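Pesticidal crystal protein Cry4Aa (Bacillus thuringiensis, PDB 2C9K) promotes colloid-osmotic lysis of insect midgut epithelial cells to which it binds, acting as a mosquito-larvicidal, pore-forming delta-endotoxin. Local coordinates at residues Thr308-Phe313 with Ile398-Asn403; Tyr370-Lys375 with Lys447-Thr452. All coordinates share one frame; numbering follows the deposited sequence.

Contact 1: Thr308-Phe313 with Ile398-Asn403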
# COMPACT_ATOMS: atom_id res chain seq x y z
N THR A 308 -15.87 38.85 10.89
CA THR A 308 -14.89 39.20 11.90
C THR A 308 -13.86 38.08 12.00
O THR A 308 -14.15 36.93 11.70
CB THR A 308 -15.55 39.39 13.26
OG1 THR A 308 -16.34 38.23 13.57
CG2 THR A 308 -16.44 40.62 13.25
N PRO A 309 -12.63 38.42 12.42
CA PRO A 309 -11.55 37.43 12.56
C PRO A 309 -11.94 36.17 13.33
O PRO A 309 -13.00 36.11 13.96
CB PRO A 309 -10.45 38.22 13.26
CG PRO A 309 -10.65 39.61 12.72
CD PRO A 309 -12.15 39.76 12.81
N ASN A 310 -11.07 35.17 13.26
CA ASN A 310 -11.28 33.90 13.94
C ASN A 310 -12.38 33.03 13.34
O ASN A 310 -13.13 32.37 14.07
CB ASN A 310 -11.56 34.13 15.42
CG ASN A 310 -10.38 34.72 16.13
OD1 ASN A 310 -9.29 34.16 16.09
ND2 ASN A 310 -10.60 35.85 16.80
N ASN A 311 -12.49 33.04 12.02
CA ASN A 311 -13.49 32.22 11.37
C ASN A 311 -12.80 30.86 11.20
O ASN A 311 -11.57 30.76 11.27
CB ASN A 311 -13.87 32.78 9.99
CG ASN A 311 -15.25 32.33 9.52
OD1 ASN A 311 -15.68 31.20 9.76
ND2 ASN A 311 -15.96 33.23 8.83
N PHE A 312 -13.60 29.82 11.02
CA PHE A 312 -13.05 28.50 10.83
C PHE A 312 -14.05 27.67 10.06
O PHE A 312 -15.19 28.10 9.85
CB PHE A 312 -12.71 27.85 12.18
CG PHE A 312 -13.86 27.77 13.14
CD1 PHE A 312 -14.95 26.94 12.89
CD2 PHE A 312 -13.85 28.52 14.31
CE1 PHE A 312 -16.01 26.85 13.79
CE2 PHE A 312 -14.90 28.44 15.22
CZ PHE A 312 -15.98 27.60 14.95
N PHE A 313 -13.63 26.50 9.60
CA PHE A 313 -14.53 25.66 8.84
C PHE A 313 -15.43 24.86 9.76
O PHE A 313 -15.00 24.02 10.54
CB PHE A 313 -13.74 24.78 7.88
CG PHE A 313 -13.07 25.55 6.78
CD1 PHE A 313 -11.69 25.51 6.62
CD2 PHE A 313 -13.83 26.35 5.92
CE1 PHE A 313 -11.07 26.26 5.62
CE2 PHE A 313 -13.22 27.10 4.93
CZ PHE A 313 -11.84 27.06 4.77
N ILE A 398 -6.67 35.71 11.95
CA ILE A 398 -6.87 34.82 13.09
C ILE A 398 -6.21 35.35 14.38
O ILE A 398 -5.01 35.64 14.41
CB ILE A 398 -6.36 33.38 12.76
CG1 ILE A 398 -6.72 32.41 13.88
CG2 ILE A 398 -4.86 33.40 12.51
CD1 ILE A 398 -8.17 32.01 13.89
N THR A 399 -7.01 35.46 15.43
CA THR A 399 -6.56 35.96 16.72
C THR A 399 -6.15 34.84 17.67
O THR A 399 -5.05 34.85 18.21
CB THR A 399 -7.66 36.77 17.43
OG1 THR A 399 -7.93 37.97 16.70
CG2 THR A 399 -7.24 37.13 18.85
N TYR A 400 -7.06 33.90 17.87
CA TYR A 400 -6.83 32.77 18.76
C TYR A 400 -5.52 32.05 18.44
O TYR A 400 -4.98 32.19 17.34
CB TYR A 400 -7.97 31.75 18.65
CG TYR A 400 -9.36 32.34 18.77
CD1 TYR A 400 -10.48 31.61 18.35
CD2 TYR A 400 -9.56 33.63 19.27
CE1 TYR A 400 -11.76 32.15 18.43
CE2 TYR A 400 -10.83 34.18 19.36
CZ TYR A 400 -11.93 33.44 18.93
OH TYR A 400 -13.19 34.00 18.98
N ASP A 401 -5.00 31.30 19.40
CA ASP A 401 -3.79 30.55 19.18
C ASP A 401 -4.19 29.50 18.15
O ASP A 401 -5.36 29.09 18.10
CB ASP A 401 -3.34 29.87 20.47
CG ASP A 401 -2.89 30.88 21.52
OD1 ASP A 401 -1.81 31.47 21.33
OD2 ASP A 401 -3.61 31.07 22.52
N VAL A 402 -3.25 29.08 17.31
CA VAL A 402 -3.55 28.09 16.28
C VAL A 402 -2.46 27.03 16.23
O VAL A 402 -1.37 27.23 16.76
CB VAL A 402 -3.67 28.74 14.86
CG1 VAL A 402 -4.89 29.65 14.78
CG2 VAL A 402 -2.40 29.52 14.54
N ASN A 403 -2.77 25.90 15.61
CA ASN A 403 -1.81 24.82 15.45
C ASN A 403 -1.47 24.72 13.98
O ASN A 403 -2.31 25.01 13.13
CB ASN A 403 -2.39 23.48 15.93
CG ASN A 403 -2.47 23.38 17.44
OD1 ASN A 403 -1.47 23.57 18.14
ND2 ASN A 403 -3.65 23.05 17.94
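Asn310 and the turn Ile398-Thr399-Tyr400 form a loop-to-loop contact at the apex of the beta-prism domain, the middle of the three domains of a Cry toxin. Asn310 belongs to the loop joining strands 294-303 and 313-322 of one four-stranded sheet; the partner residues lead into strand 402-407, an outermost strand of another. The evidence is one side-chain carbonyl shared by two backbone amides. Asn310 OD1 accepts from Tyr400 N at 2.9 Å in a nearly straight bond (164° at the hydrogen), and from Thr399 N at 2.7 Å in a more bent one. The two donors come from opposite faces of the carboxamide plane: Tyr400 N is only moderately tilted from it, whereas Thr399 N stands well above it. This double grip fixes the carbonyl end of the amide against the turn. A backbone hydrogen bond between Asn310 and Gln397 ties the loops together just before the turn.

Stacking adds a second restraint. The amide of Asn310 lies almost parallel to the Tyr400 ring, with 13° between the planes, and CG sits 3.2 Å above the ring plane, over its centre. CB also covers this face in a CH-pi contact, 3.8 Å from the centroid of the Tyr400 ring. With CG of Tyr400 anti to its carbonyl carbon (chi1 -50°), the ring starts on the side of its own backbone N, whose N-H meets the same amide.

The remaining packing is slight. Pro309 CB comes loosely up to the Thr399 hydroxyl at the margin, and the end of Ile398 reaches back although its CB points away from the other loop: Ile398 CD1 lies 3.6 Å from Asn310 CA.

Contact 2: Tyr370-Lys375 with Lys447-Thr452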
# COMPACT_ATOMS: atom_id res chain seq x y z
N TYR A 370 -13.52 25.01 20.27
CA TYR A 370 -13.25 24.68 18.87
C TYR A 370 -11.77 24.53 18.51
O TYR A 370 -10.96 25.38 18.86
CB TYR A 370 -13.86 25.74 17.94
CG TYR A 370 -15.36 25.93 18.07
CD1 TYR A 370 -15.89 27.07 18.66
CD2 TYR A 370 -16.24 24.95 17.61
CE1 TYR A 370 -17.27 27.24 18.81
CE2 TYR A 370 -17.62 25.11 17.75
CZ TYR A 370 -18.13 26.25 18.35
OH TYR A 370 -19.49 26.38 18.51
N ASN A 371 -11.43 23.44 17.83
CA ASN A 371 -10.05 23.22 17.38
C ASN A 371 -10.07 22.90 15.89
O ASN A 371 -9.17 22.25 15.35
CB ASN A 371 -9.35 22.10 18.17
CG ASN A 371 -10.06 20.75 18.09
OD1 ASN A 371 -9.59 19.77 18.66
ND2 ASN A 371 -11.19 20.70 17.39
N ASN A 372 -11.12 23.40 15.24
CA ASN A 372 -11.37 23.24 13.80
C ASN A 372 -10.28 23.77 12.89
O ASN A 372 -9.39 24.52 13.30
CB ASN A 372 -12.67 23.97 13.43
CG ASN A 372 -13.87 23.42 14.12
OD1 ASN A 372 -13.84 23.15 15.32
ND2 ASN A 372 -14.96 23.25 13.37
N ILE A 373 -10.37 23.38 11.62
CA ILE A 373 -9.44 23.83 10.59
C ILE A 373 -9.98 25.18 10.10
O ILE A 373 -11.16 25.30 9.79
CB ILE A 373 -9.39 22.84 9.40
CG1 ILE A 373 -8.81 21.50 9.85
CG2 ILE A 373 -8.55 23.41 8.27
CD1 ILE A 373 -8.74 20.46 8.75
N SER A 374 -9.12 26.18 10.03
CA SER A 374 -9.55 27.49 9.57
C SER A 374 -8.81 27.89 8.30
O SER A 374 -9.21 28.83 7.61
CB SER A 374 -9.33 28.55 10.65
OG SER A 374 -7.95 28.82 10.85
N LYS A 375 -7.74 27.17 7.97
CA LYS A 375 -6.97 27.48 6.78
C LYS A 375 -6.19 26.27 6.25
O LYS A 375 -5.68 25.46 7.03
CB LYS A 375 -6.01 28.63 7.08
CG LYS A 375 -5.18 29.08 5.89
CD LYS A 375 -4.07 30.01 6.31
CE LYS A 375 -3.22 30.42 5.12
NZ LYS A 375 -4.04 31.09 4.08
N LYS A 447 -17.10 20.72 21.21
CA LYS A 447 -16.70 21.74 20.25
C LYS A 447 -15.46 21.25 19.52
O LYS A 447 -15.05 21.83 18.52
CB LYS A 447 -16.39 23.06 20.95
CG LYS A 447 -17.61 23.78 21.46
CD LYS A 447 -17.22 25.13 22.03
CE LYS A 447 -18.41 25.82 22.64
NZ LYS A 447 -19.52 25.86 21.66
N THR A 448 -14.86 20.17 20.03
CA THR A 448 -13.67 19.60 19.43
C THR A 448 -14.05 18.67 18.30
O THR A 448 -15.15 18.13 18.27
CB THR A 448 -12.84 18.80 20.44
OG1 THR A 448 -13.70 17.90 21.13
CG2 THR A 448 -12.18 19.71 21.42
N GLN A 449 -13.11 18.48 17.38
CA GLN A 449 -13.32 17.63 16.22
C GLN A 449 -11.95 17.07 15.82
O GLN A 449 -10.96 17.80 15.81
CB GLN A 449 -13.89 18.47 15.08
CG GLN A 449 -14.42 17.70 13.90
CD GLN A 449 -14.91 18.62 12.79
OE1 GLN A 449 -15.39 18.16 11.75
NE2 GLN A 449 -14.80 19.92 13.01
N VAL A 450 -11.91 15.77 15.52
CA VAL A 450 -10.67 15.10 15.11
C VAL A 450 -10.77 14.73 13.63
O VAL A 450 -11.76 14.14 13.19
CB VAL A 450 -10.43 13.80 15.91
CG1 VAL A 450 -9.27 13.05 15.33
CG2 VAL A 450 -10.15 14.13 17.36
N TYR A 451 -9.74 15.07 12.86
CA TYR A 451 -9.75 14.75 11.44
C TYR A 451 -8.74 13.67 11.10
O TYR A 451 -7.82 13.40 11.87
CB TYR A 451 -9.41 15.98 10.59
CG TYR A 451 -10.28 17.21 10.79
CD1 TYR A 451 -10.06 18.08 11.87
CD2 TYR A 451 -11.28 17.54 9.88
CE1 TYR A 451 -10.82 19.24 12.02
CE2 TYR A 451 -12.04 18.69 10.03
CZ TYR A 451 -11.81 19.53 11.10
OH TYR A 451 -12.56 20.69 11.23
N THR A 452 -8.92 13.06 9.94
CA THR A 452 -8.00 12.06 9.45
C THR A 452 -7.88 12.35 7.96
O THR A 452 -8.87 12.67 7.30
CB THR A 452 -8.52 10.63 9.62
OG1 THR A 452 -9.88 10.58 9.21
CG2 THR A 452 -8.40 10.19 11.06
O HOH W 1 -15.70 21.14 15.92
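Tyr370-Ile373 pack against Lys447-Gln449 and Tyr451 where two sheets of the beta-prism domain meet, the loop entering strand 373-381 lying against the one entering strand 450-457. Their touching parts run in similar directions, 29° apart, and most contributing residues are buried.

CH-pi contacts mark both ends. Lys447 lays its methylene chain across one face of the Tyr370 ring, CD being 4.0 Å from the centroid and offset toward the rim. Further in, Ile373 CD1 sits over the centre of the Tyr451 ring, 3.8 Å from the centroid, while Gln449 CG covers the opposite face nearer the rim. Leu267 of strand 262-267 packs beside both Ile373 and Tyr451.

Direct hydrogen bonds are few and mostly weak. The lysine chain runs extended to CE and then bends (chi4 -52°), which brings Lys447 NZ to Tyr370 OH at 3.2 Å. Ile373 N points at Tyr451 OH in a long, weak bond, so the hydroxyl meets the start of strand 373-381 while the ring lies against the isoleucine side chain. Asn371 ND2 reaches Gln449 O, again weakly; that carbonyl also accepts from Asn268 ND2.

A water bridges the middle, donating to Asn372 OD1 and to Lys447 O; a weak third bond comes from Gln449 NE2. The amide planes of Asn372 and Gln449 are steeply inclined, 68° apart, and their other polar atoms are engaged outside the pair: Asn372 ND2 with Phe313 O, Gln449 OE1 with Ser439 OG. Backbone proximity at the outer end is supported by a nearly straight CA-H...O contact, with Tyr370 CA 3.4 Å from Lys447 O.

In the fold
From the N terminus, the chain passes through the helical domain and enters the beta-prism domain. There segment 308-313 leads into strand 313-322, and 370-375 leads into strand 373-381. Contact 1 closes at 398-403, before contact 2 closes at 447-452, so the two closures cross rather than nest. Contact 1 ties the 294-303/313-322 loop to the sheet holding strands 402-407 and 373-381; contact 2 joins that same sheet to the three-stranded one containing 450-457. Their centres lie about 11 Å apart. The first segments also meet: Phe313 N is 2.7 Å from Ile373 O, a probable hydrogen bond between their two sheets; with contact 2, all three sheets meet in this region.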